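Long-range contact in uncharacterized protein (Enterococcus faecalis, PDB 3D3Y), which is of unknown function but belongs to the M16 peptidase family, with a domain of the inactive type, and probably binds a metal ion: residues I340-K354 and I395-K408. Sequence-based numbering, arbitrary orientation.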
ATOM      1  N   ILE A 340     -28.190   8.899   0.098  1.00 29.66           N
ATOM      2  CA  ILE A 340     -27.726   7.932  -0.908  1.00 28.75           C
ATOM      3  C   ILE A 340     -28.559   6.645  -0.807  1.00 29.46           C
ATOM      4  O   ILE A 340     -29.019   6.129  -1.816  1.00 29.59           O
ATOM      5  CB  ILE A 340     -26.220   7.621  -0.761  1.00 28.33           C
ATOM      6  CG1 ILE A 340     -25.386   8.931  -0.970  1.00 27.67           C
ATOM      7  CG2 ILE A 340     -25.822   6.496  -1.725  1.00 29.00           C
ATOM      8  CD1 ILE A 340     -23.892   8.781  -0.576  1.00 27.18           C
ATOM      9  N   ARG A 341     -28.747   6.108   0.403  1.00 31.09           N
ATOM     10  CA  ARG A 341     -29.601   4.907   0.540  1.00 31.66           C
ATOM     11  C   ARG A 341     -30.968   5.106  -0.136  1.00 31.42           C
ATOM     12  O   ARG A 341     -31.500   4.187  -0.792  1.00 31.05           O
ATOM     13  CB  ARG A 341     -29.790   4.520   2.014  1.00 32.32           C
ATOM     14  CG  ARG A 341     -28.514   3.993   2.630  1.00 33.13           C
ATOM     15  CD  ARG A 341     -28.583   3.769   4.169  1.00 34.56           C
ATOM     16  NE  ARG A 341     -27.482   2.894   4.552  1.00 38.09           N
ATOM     17  CZ  ARG A 341     -27.061   2.667   5.794  1.00 41.91           C
ATOM     18  NH1 ARG A 341     -27.607   3.311   6.833  1.00 44.99           N
ATOM     19  NH2 ARG A 341     -26.069   1.800   5.986  1.00 39.42           N
ATOM     20  N   LEU A 342     -31.527   6.305   0.019  1.00 30.16           N
ATOM     21  CA  LEU A 342     -32.850   6.640  -0.561  1.00 30.26           C
ATOM     22  C   LEU A 342     -32.807   6.876  -2.073  1.00 30.00           C
ATOM     23  O   LEU A 342     -33.846   6.972  -2.709  1.00 29.06           O
ATOM     24  CB  LEU A 342     -33.461   7.863   0.145  1.00 29.82           C
ATOM     25  CG  LEU A 342     -33.905   7.640   1.606  1.00 32.33           C
ATOM     26  CD1 LEU A 342     -34.029   8.986   2.359  1.00 33.09           C
ATOM     27  CD2 LEU A 342     -35.231   6.877   1.656  1.00 33.70           C
ATOM     28  N   GLY A 343     -31.602   6.952  -2.638  1.00 30.27           N
ATOM     29  CA  GLY A 343     -31.466   7.161  -4.087  1.00 29.90           C
ATOM     30  C   GLY A 343     -31.636   8.617  -4.445  1.00 30.61           C
ATOM     31  O   GLY A 343     -31.936   8.956  -5.594  1.00 29.75           O
ATOM     32  N   LYS A 344     -31.408   9.493  -3.462  1.00 30.80           N
ATOM     33  CA  LYS A 344     -31.510  10.924  -3.675  1.00 31.72           C
ATOM     34  C   LYS A 344     -30.190  11.405  -4.298  1.00 33.48           C
ATOM     35  O   LYS A 344     -29.359  12.057  -3.634  1.00 32.44           O
ATOM     36  CB  LYS A 344     -31.844  11.653  -2.373  1.00 30.74           C
ATOM     37  CG  LYS A 344     -33.305  11.413  -1.896  1.00 31.56           C
ATOM     38  CD  LYS A 344     -33.546  11.804  -0.431  1.00 30.66           C
ATOM     39  CE  LYS A 344     -33.598  13.334  -0.255  1.00 33.45           C
ATOM     40  NZ  LYS A 344     -33.507  13.693   1.190  1.00 30.44           N
ATOM     41  N   ILE A 345     -30.005  11.048  -5.576  1.00 34.70           N
ATOM     42  CA  ILE A 345     -28.714  11.223  -6.275  1.00 35.83           C
ATOM     43  C   ILE A 345     -28.949  11.880  -7.628  1.00 37.13           C
ATOM     44  O   ILE A 345     -29.706  11.371  -8.456  1.00 36.47           O
ATOM     45  CB  ILE A 345     -27.987   9.860  -6.474  1.00 35.96           C
ATOM     46  CG1 ILE A 345     -27.779   9.170  -5.126  1.00 35.75           C
ATOM     47  CG2 ILE A 345     -26.636  10.050  -7.137  1.00 35.46           C
ATOM     48  CD1 ILE A 345     -27.340   7.714  -5.224  1.00 36.05           C
ATOM     49  N   ARG A 346     -28.315  13.025  -7.839  1.00 37.69           N
ATOM     50  CA  ARG A 346     -28.535  13.786  -9.055  1.00 40.09           C
ATOM     51  C   ARG A 346     -27.708  13.198 -10.178  1.00 40.17           C
ATOM     52  O   ARG A 346     -26.649  12.624  -9.930  1.00 39.45           O
ATOM     53  CB  ARG A 346     -28.108  15.237  -8.838  1.00 40.58           C
ATOM     54  CG  ARG A 346     -28.893  15.953  -7.737  1.00 44.32           C
ATOM     55  CD  ARG A 346     -28.227  17.278  -7.341  1.00 51.40           C
ATOM     56  NE  ARG A 346     -27.626  18.004  -8.476  1.00 57.20           N
ATOM     57  CZ  ARG A 346     -28.285  18.493  -9.535  1.00 59.62           C
ATOM     58  NH1 ARG A 346     -27.604  19.132 -10.489  1.00 59.52           N
ATOM     59  NH2 ARG A 346     -29.607  18.338  -9.665  1.00 60.07           N
ATOM     60  N   GLU A 347     -28.167  13.390 -11.411  1.00 40.86           N
ATOM     61  CA  GLU A 347     -27.416  12.922 -12.568  1.00 41.98           C
ATOM     62  C   GLU A 347     -25.997  13.454 -12.609  1.00 41.27           C
ATOM     63  O   GLU A 347     -25.081  12.727 -12.938  1.00 40.42           O
ATOM     64  CB  GLU A 347     -28.147  13.235 -13.866  1.00 42.77           C
ATOM     65  CG  GLU A 347     -29.154  12.139 -14.254  1.00 48.73           C
ATOM     66  CD  GLU A 347     -28.631  10.705 -14.006  1.00 54.97           C
ATOM     67  OE1 GLU A 347     -27.480  10.395 -14.439  1.00 56.83           O
ATOM     68  OE2 GLU A 347     -29.382   9.903 -13.380  1.00 55.47           O
ATOM     69  N   LEU A 348     -25.810  14.711 -12.238  1.00 41.04           N
ATOM     70  CA  LEU A 348     -24.487  15.304 -12.308  1.00 41.91           C
ATOM     71  C   LEU A 348     -23.548  14.683 -11.264  1.00 41.36           C
ATOM     72  O   LEU A 348     -22.385  14.440 -11.555  1.00 41.90           O
ATOM     73  CB  LEU A 348     -24.559  16.836 -12.183  1.00 41.55           C
ATOM     74  CG  LEU A 348     -23.212  17.556 -12.341  1.00 43.13           C
ATOM     75  CD1 LEU A 348     -22.672  17.465 -13.798  1.00 44.01           C
ATOM     76  CD2 LEU A 348     -23.287  19.024 -11.870  1.00 43.67           C
ATOM     77  N   GLU A 349     -24.051  14.416 -10.056  1.00 40.84           N
ATOM     78  CA  GLU A 349     -23.266  13.675  -9.058  1.00 40.31           C
ATOM     79  C   GLU A 349     -22.643  12.384  -9.631  1.00 39.49           C
ATOM     80  O   GLU A 349     -21.440  12.165  -9.507  1.00 38.96           O
ATOM     81  CB  GLU A 349     -24.119  13.347  -7.820  1.00 40.10           C
ATOM     82  CG  GLU A 349     -24.420  14.571  -6.970  1.00 42.46           C
ATOM     83  CD  GLU A 349     -25.307  14.243  -5.803  1.00 43.24           C
ATOM     84  OE1 GLU A 349     -26.385  13.661  -6.010  1.00 43.28           O
ATOM     85  OE2 GLU A 349     -24.942  14.597  -4.678  1.00 43.47           O
ATOM     86  N   ILE A 350     -23.458  11.547 -10.263  1.00 38.97           N
ATOM     87  CA  ILE A 350     -22.978  10.249 -10.788  1.00 38.58           C
ATOM     88  C   ILE A 350     -22.052  10.454 -11.975  1.00 37.77           C
ATOM     89  O   ILE A 350     -21.007   9.800 -12.051  1.00 37.20           O
ATOM     90  CB  ILE A 350     -24.127   9.329 -11.248  1.00 39.34           C
ATOM     91  CG1 ILE A 350     -25.173   9.176 -10.171  1.00 41.17           C
ATOM     92  CG2 ILE A 350     -23.628   7.910 -11.570  1.00 40.21           C
ATOM     93  CD1 ILE A 350     -26.526   9.049 -10.775  1.00 44.37           C
ATOM     94  N   GLU A 351     -22.445  11.346 -12.888  1.00 36.01           N
ATOM     95  CA  GLU A 351     -21.718  11.586 -14.134  1.00 36.74           C
ATOM     96  C   GLU A 351     -20.324  12.138 -13.816  1.00 35.70           C
ATOM     97  O   GLU A 351     -19.321  11.664 -14.360  1.00 34.80           O
ATOM     98  CB  GLU A 351     -22.469  12.597 -15.039  1.00 36.10           C
ATOM     99  CG  GLU A 351     -23.765  12.073 -15.722  1.00 40.23           C
ATOM    100  CD  GLU A 351     -24.489  13.150 -16.606  1.00 41.60           C
ATOM    101  OE1 GLU A 351     -24.187  14.380 -16.492  1.00 48.44           O
ATOM    102  OE2 GLU A 351     -25.357  12.752 -17.429  1.00 48.95           O
ATOM    103  N   GLN A 352     -20.262  13.131 -12.925  1.00 34.58           N
ATOM    104  CA  GLN A 352     -18.972  13.666 -12.499  1.00 35.94           C
ATOM    105  C   GLN A 352     -18.101  12.633 -11.802  1.00 34.19           C
ATOM    106  O   GLN A 352     -16.906  12.590 -12.022  1.00 34.54           O
ATOM    107  CB  GLN A 352     -19.142  14.874 -11.575  1.00 37.07           C
ATOM    108  CG  GLN A 352     -19.399  16.156 -12.306  1.00 41.40           C
ATOM    109  CD  GLN A 352     -19.106  17.335 -11.403  1.00 48.58           C
ATOM    110  OE1 GLN A 352     -20.006  17.832 -10.726  1.00 51.94           O
ATOM    111  NE2 GLN A 352     -17.830  17.749 -11.333  1.00 49.73           N
ATOM    112  N   THR A 353     -18.709  11.792 -10.969  1.00 34.01           N
ATOM    113  CA  THR A 353     -17.965  10.715 -10.297  1.00 32.74           C
ATOM    114  C   THR A 353     -17.387   9.731 -11.318  1.00 32.47           C
ATOM    115  O   THR A 353     -16.204   9.407 -11.248  1.00 32.29           O
ATOM    116  CB  THR A 353     -18.846   9.996  -9.270  1.00 33.27           C
ATOM    117  OG1 THR A 353     -19.284  10.963  -8.304  1.00 33.51           O
ATOM    118  CG2 THR A 353     -18.095   8.846  -8.594  1.00 30.03           C
ATOM    119  N   LYS A 354     -18.207   9.278 -12.273  1.00 31.53           N
ATOM    120  CA  LYS A 354     -17.722   8.349 -13.314  1.00 31.22           C
ATOM    121  C   LYS A 354     -16.567   8.958 -14.155  1.00 31.45           C
ATOM    122  O   LYS A 354     -15.544   8.307 -14.378  1.00 30.60           O
ATOM    123  CB  LYS A 354     -18.860   7.849 -14.201  1.00 30.55           C
ATOM    124  CG  LYS A 354     -19.933   7.002 -13.459  1.00 29.42           C
ATOM    125  CD  LYS A 354     -21.056   6.585 -14.397  1.00 30.37           C
ATOM    126  CE  LYS A 354     -21.943   5.541 -13.725  1.00 28.57           C
ATOM    127  NZ  LYS A 354     -23.099   5.118 -14.575  1.00 30.03           N
ATOM    128  N   ILE A 395     -17.320   0.781 -15.001  1.00 31.81           N
ATOM    129  CA  ILE A 395     -17.589   2.102 -14.390  1.00 31.73           C
ATOM    130  C   ILE A 395     -18.805   2.805 -15.008  1.00 32.81           C
ATOM    131  O   ILE A 395     -19.725   3.280 -14.296  1.00 32.20           O
ATOM    132  CB  ILE A 395     -16.331   3.026 -14.423  1.00 32.62           C
ATOM    133  CG1 ILE A 395     -15.269   2.482 -13.452  1.00 31.85           C
ATOM    134  CG2 ILE A 395     -16.691   4.455 -14.008  1.00 31.00           C
ATOM    135  CD1 ILE A 395     -15.653   2.594 -11.929  1.00 36.17           C
ATOM    136  N   ASN A 396     -18.820   2.868 -16.337  1.00 33.37           N
ATOM    137  CA  ASN A 396     -19.955   3.459 -17.071  1.00 34.16           C
ATOM    138  C   ASN A 396     -21.331   2.855 -16.761  1.00 34.41           C
ATOM    139  O   ASN A 396     -22.323   3.567 -16.757  1.00 34.44           O
ATOM    140  CB  ASN A 396     -19.693   3.430 -18.580  1.00 33.72           C
ATOM    141  CG  ASN A 396     -18.728   4.504 -19.027  1.00 34.84           C
ATOM    142  OD1 ASN A 396     -18.686   5.620 -18.473  1.00 34.26           O
ATOM    143  ND2 ASN A 396     -17.944   4.183 -20.026  1.00 35.13           N
ATOM    144  N   ALA A 397     -21.376   1.551 -16.476  1.00 34.78           N
ATOM    145  CA  ALA A 397     -22.639   0.833 -16.316  1.00 35.15           C
ATOM    146  C   ALA A 397     -23.245   0.887 -14.912  1.00 34.51           C
ATOM    147  O   ALA A 397     -24.378   0.398 -14.710  1.00 34.67           O
ATOM    148  CB  ALA A 397     -22.498  -0.634 -16.774  1.00 35.23           C
ATOM    149  N   VAL A 398     -22.505   1.437 -13.940  1.00 32.75           N
ATOM    150  CA  VAL A 398     -23.035   1.527 -12.577  1.00 32.11           C
ATOM    151  C   VAL A 398     -24.353   2.302 -12.553  1.00 31.61           C
ATOM    152  O   VAL A 398     -24.439   3.387 -13.119  1.00 31.60           O
ATOM    153  CB  VAL A 398     -22.017   2.120 -11.550  1.00 32.01           C
ATOM    154  CG1 VAL A 398     -22.665   2.250 -10.155  1.00 30.65           C
ATOM    155  CG2 VAL A 398     -20.736   1.252 -11.475  1.00 30.25           C
ATOM    156  N   THR A 399     -25.358   1.731 -11.886  1.00 31.11           N
ATOM    157  CA  THR A 399     -26.697   2.334 -11.777  1.00 30.84           C
ATOM    158  C   THR A 399     -26.979   2.839 -10.363  1.00 30.88           C
ATOM    159  O   THR A 399     -26.272   2.488  -9.419  1.00 31.40           O
ATOM    160  CB  THR A 399     -27.789   1.344 -12.183  1.00 30.78           C
ATOM    161  OG1 THR A 399     -27.850   0.309 -11.209  1.00 30.70           O
ATOM    162  CG2 THR A 399     -27.487   0.719 -13.554  1.00 31.56           C
ATOM    163  N   ILE A 400     -28.003   3.681 -10.217  1.00 30.79           N
ATOM    164  CA  ILE A 400     -28.376   4.201  -8.906  1.00 31.05           C
ATOM    165  C   ILE A 400     -28.779   3.086  -7.944  1.00 30.53           C
ATOM    166  O   ILE A 400     -28.319   3.099  -6.800  1.00 29.89           O
ATOM    167  CB  ILE A 400     -29.431   5.322  -9.007  1.00 31.93           C
ATOM    168  CG1 ILE A 400     -28.744   6.608  -9.493  1.00 32.69           C
ATOM    169  CG2 ILE A 400     -30.132   5.586  -7.654  1.00 32.40           C
ATOM    170  CD1 ILE A 400     -29.756   7.725  -9.916  1.00 32.94           C
ATOM    171  N   PRO A 401     -29.631   2.126  -8.395  1.00 29.25           N
ATOM    172  CA  PRO A 401     -29.989   0.995  -7.523  1.00 29.22           C
ATOM    173  C   PRO A 401     -28.762   0.236  -6.988  1.00 28.68           C
ATOM    174  O   PRO A 401     -28.758  -0.170  -5.815  1.00 28.39           O
ATOM    175  CB  PRO A 401     -30.905   0.126  -8.413  1.00 29.29           C
ATOM    176  CG  PRO A 401     -31.564   1.142  -9.345  1.00 29.06           C
ATOM    177  CD  PRO A 401     -30.396   2.095  -9.655  1.00 29.97           C
ATOM    178  N   GLU A 402     -27.709   0.104  -7.796  1.00 27.95           N
ATOM    179  CA  GLU A 402     -26.475  -0.526  -7.304  1.00 28.81           C
ATOM    180  C   GLU A 402     -25.777   0.297  -6.234  1.00 29.40           C
ATOM    181  O   GLU A 402     -25.247  -0.269  -5.245  1.00 30.32           O
ATOM    182  CB  GLU A 402     -25.492  -0.792  -8.431  1.00 28.49           C
ATOM    183  CG  GLU A 402     -25.950  -1.941  -9.392  1.00 29.77           C
ATOM    184  CD  GLU A 402     -25.047  -2.045 -10.624  1.00 30.64           C
ATOM    185  OE1 GLU A 402     -24.397  -1.018 -10.969  1.00 32.78           O
ATOM    186  OE2 GLU A 402     -24.975  -3.132 -11.246  1.00 31.80           O
ATOM    187  N   ILE A 403     -25.782   1.618  -6.424  1.00 28.88           N
ATOM    188  CA  ILE A 403     -25.202   2.549  -5.447  1.00 28.68           C
ATOM    189  C   ILE A 403     -25.969   2.517  -4.128  1.00 29.45           C
ATOM    190  O   ILE A 403     -25.338   2.553  -3.031  1.00 29.87           O
ATOM    191  CB  ILE A 403     -25.149   3.994  -6.030  1.00 29.24           C
ATOM    192  CG1 ILE A 403     -24.287   4.041  -7.314  1.00 28.11           C
ATOM    193  CG2 ILE A 403     -24.659   5.006  -4.946  1.00 28.02           C
ATOM    194  CD1 ILE A 403     -24.519   5.226  -8.225  1.00 27.97           C
ATOM    195  N   GLN A 404     -27.307   2.466  -4.220  1.00 29.82           N
ATOM    196  CA  GLN A 404     -28.186   2.388  -3.052  1.00 30.91           C
ATOM    197  C   GLN A 404     -27.917   1.100  -2.281  1.00 31.20           C
ATOM    198  O   GLN A 404     -27.881   1.094  -1.033  1.00 30.23           O
ATOM    199  CB  GLN A 404     -29.678   2.389  -3.454  1.00 30.26           C
ATOM    200  CG  GLN A 404     -30.217   3.654  -4.092  1.00 31.10           C
ATOM    201  CD  GLN A 404     -31.680   3.506  -4.480  1.00 31.12           C
ATOM    202  OE1 GLN A 404     -31.995   3.245  -5.651  1.00 33.37           O
ATOM    203  NE2 GLN A 404     -32.577   3.660  -3.515  1.00 27.94           N
ATOM    204  N   GLU A 405     -27.750  -0.001  -3.021  1.00 31.10           N
ATOM    205  CA  GLU A 405     -27.402  -1.283  -2.370  1.00 32.41           C
ATOM    206  C   GLU A 405     -26.037  -1.241  -1.610  1.00 32.14           C
ATOM    207  O   GLU A 405     -25.938  -1.737  -0.482  1.00 32.72           O
ATOM    208  CB  GLU A 405     -27.462  -2.442  -3.385  1.00 33.04           C
ATOM    209  CG  GLU A 405     -27.099  -3.818  -2.844  1.00 35.65           C
ATOM    210  CD  GLU A 405     -28.015  -4.274  -1.709  1.00 40.76           C
ATOM    211  OE1 GLU A 405     -29.200  -3.839  -1.660  1.00 39.43           O
ATOM    212  OE2 GLU A 405     -27.533  -5.076  -0.865  1.00 42.92           O
ATOM    213  N   VAL A 406     -25.004  -0.670  -2.220  1.00 31.30           N
ATOM    214  CA  VAL A 406     -23.714  -0.468  -1.544  1.00 31.46           C
ATOM    215  C   VAL A 406     -23.965   0.353  -0.259  1.00 31.88           C
ATOM    216  O   VAL A 406     -23.490  -0.003   0.829  1.00 30.46           O
ATOM    217  CB  VAL A 406     -22.687   0.254  -2.487  1.00 31.85           C
ATOM    218  CG1 VAL A 406     -21.476   0.819  -1.707  1.00 30.73           C
ATOM    219  CG2 VAL A 406     -22.230  -0.724  -3.583  1.00 30.71           C
ATOM    220  N   ALA A 407     -24.747   1.422  -0.385  1.00 31.58           N
ATOM    221  CA  ALA A 407     -25.035   2.296   0.782  1.00 33.16           C
ATOM    222  C   ALA A 407     -25.764   1.537   1.900  1.00 33.27           C
ATOM    223  O   ALA A 407     -25.485   1.742   3.101  1.00 34.34           O
ATOM    224  CB  ALA A 407     -25.846   3.500   0.338  1.00 32.10           C
ATOM    225  N   LYS A 408     -26.691   0.652   1.522  1.00 34.06           N
ATOM    226  CA  LYS A 408     -27.415  -0.155   2.518  1.00 34.86           C
ATOM    227  C   LYS A 408     -26.521  -1.202   3.177  1.00 34.99           C
ATOM    228  O   LYS A 408     -26.718  -1.535   4.348  1.00 34.34           O
ATOM    229  CB  LYS A 408     -28.659  -0.824   1.903  1.00 34.62           C
ATOM    230  CG  LYS A 408     -29.810   0.157   1.633  1.00 38.28           C
ATOM    231  CD  LYS A 408     -30.907  -0.491   0.765  1.00 38.24           C
ATOM    232  CE  LYS A 408     -31.979   0.541   0.399  1.00 42.76           C
ATOM    233  NZ  LYS A 408     -32.860  -0.000  -0.692  1.00 45.53           N
TER
HETATM  234  O   HOH W   1     -34.601   2.928  -0.631  1.00 45.11           O
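Two helix-to-helix connections of the alpha/beta domain built on the five-stranded sheet meet here. The turn after helix 326-341 is held by Gln404 of helix 400-409, and the turn after helix 388-397 by Lys354 of helix 347-364. At the C-terminal end of helix 326-341, Arg341 reaches along Ala407 of helix 400-409. Its chain is extended from CG to NE, and CG packs on the Ala407 methyl. NE and NH2 then both donate to Ala407 O, at 2.7 Å from Arg341 NE and 2.9 Å from Arg341 NH2. The oxygen lies near the guanidinium plane. NH2 comes in the carbonyl plane, whereas NE sits above it. The remaining terminal nitrogen, NH1, forms a salt bridge with Glu338, so the guanidinium is gripped from both helices.

Gly343, with positive phi, makes the Schellman motif after helix 326-341. The Gln404 amide lies beside this turn, and Gln404 NE2 donates to Arg341 O at 3.0 Å in a nearly straight bond (174°).

Between the polar ends lies an isoleucine cluster. Ile403 CG2 touches Ile340 CG2 and Ile345 CD1. The Ile350 side chain crosses that of Ile400 at about a right angle, with Ile350 CD1 3.5 Å from Ile400 CG1. Phe282 of helix 272-284 adds to the cluster beside Ile340.

At the other end, Lys354 stretches past Ile395 with its chain fully extended. Lys354 NZ donates to Val398 O at 2.6 Å, on a lone pair, and to Asn396 O at 2.8 Å, from above the carbonyl plane. The axes of 347-354 and 400-408 make an angle of 85°. These are two helix-turn-helix corners of the alpha/beta domain, one turning through a Schellman motif, the other leading into a Thr399-Glu402 capping box whose Glu402 N to Thr399 OG1 bond is weak, with isoleucines packed between them.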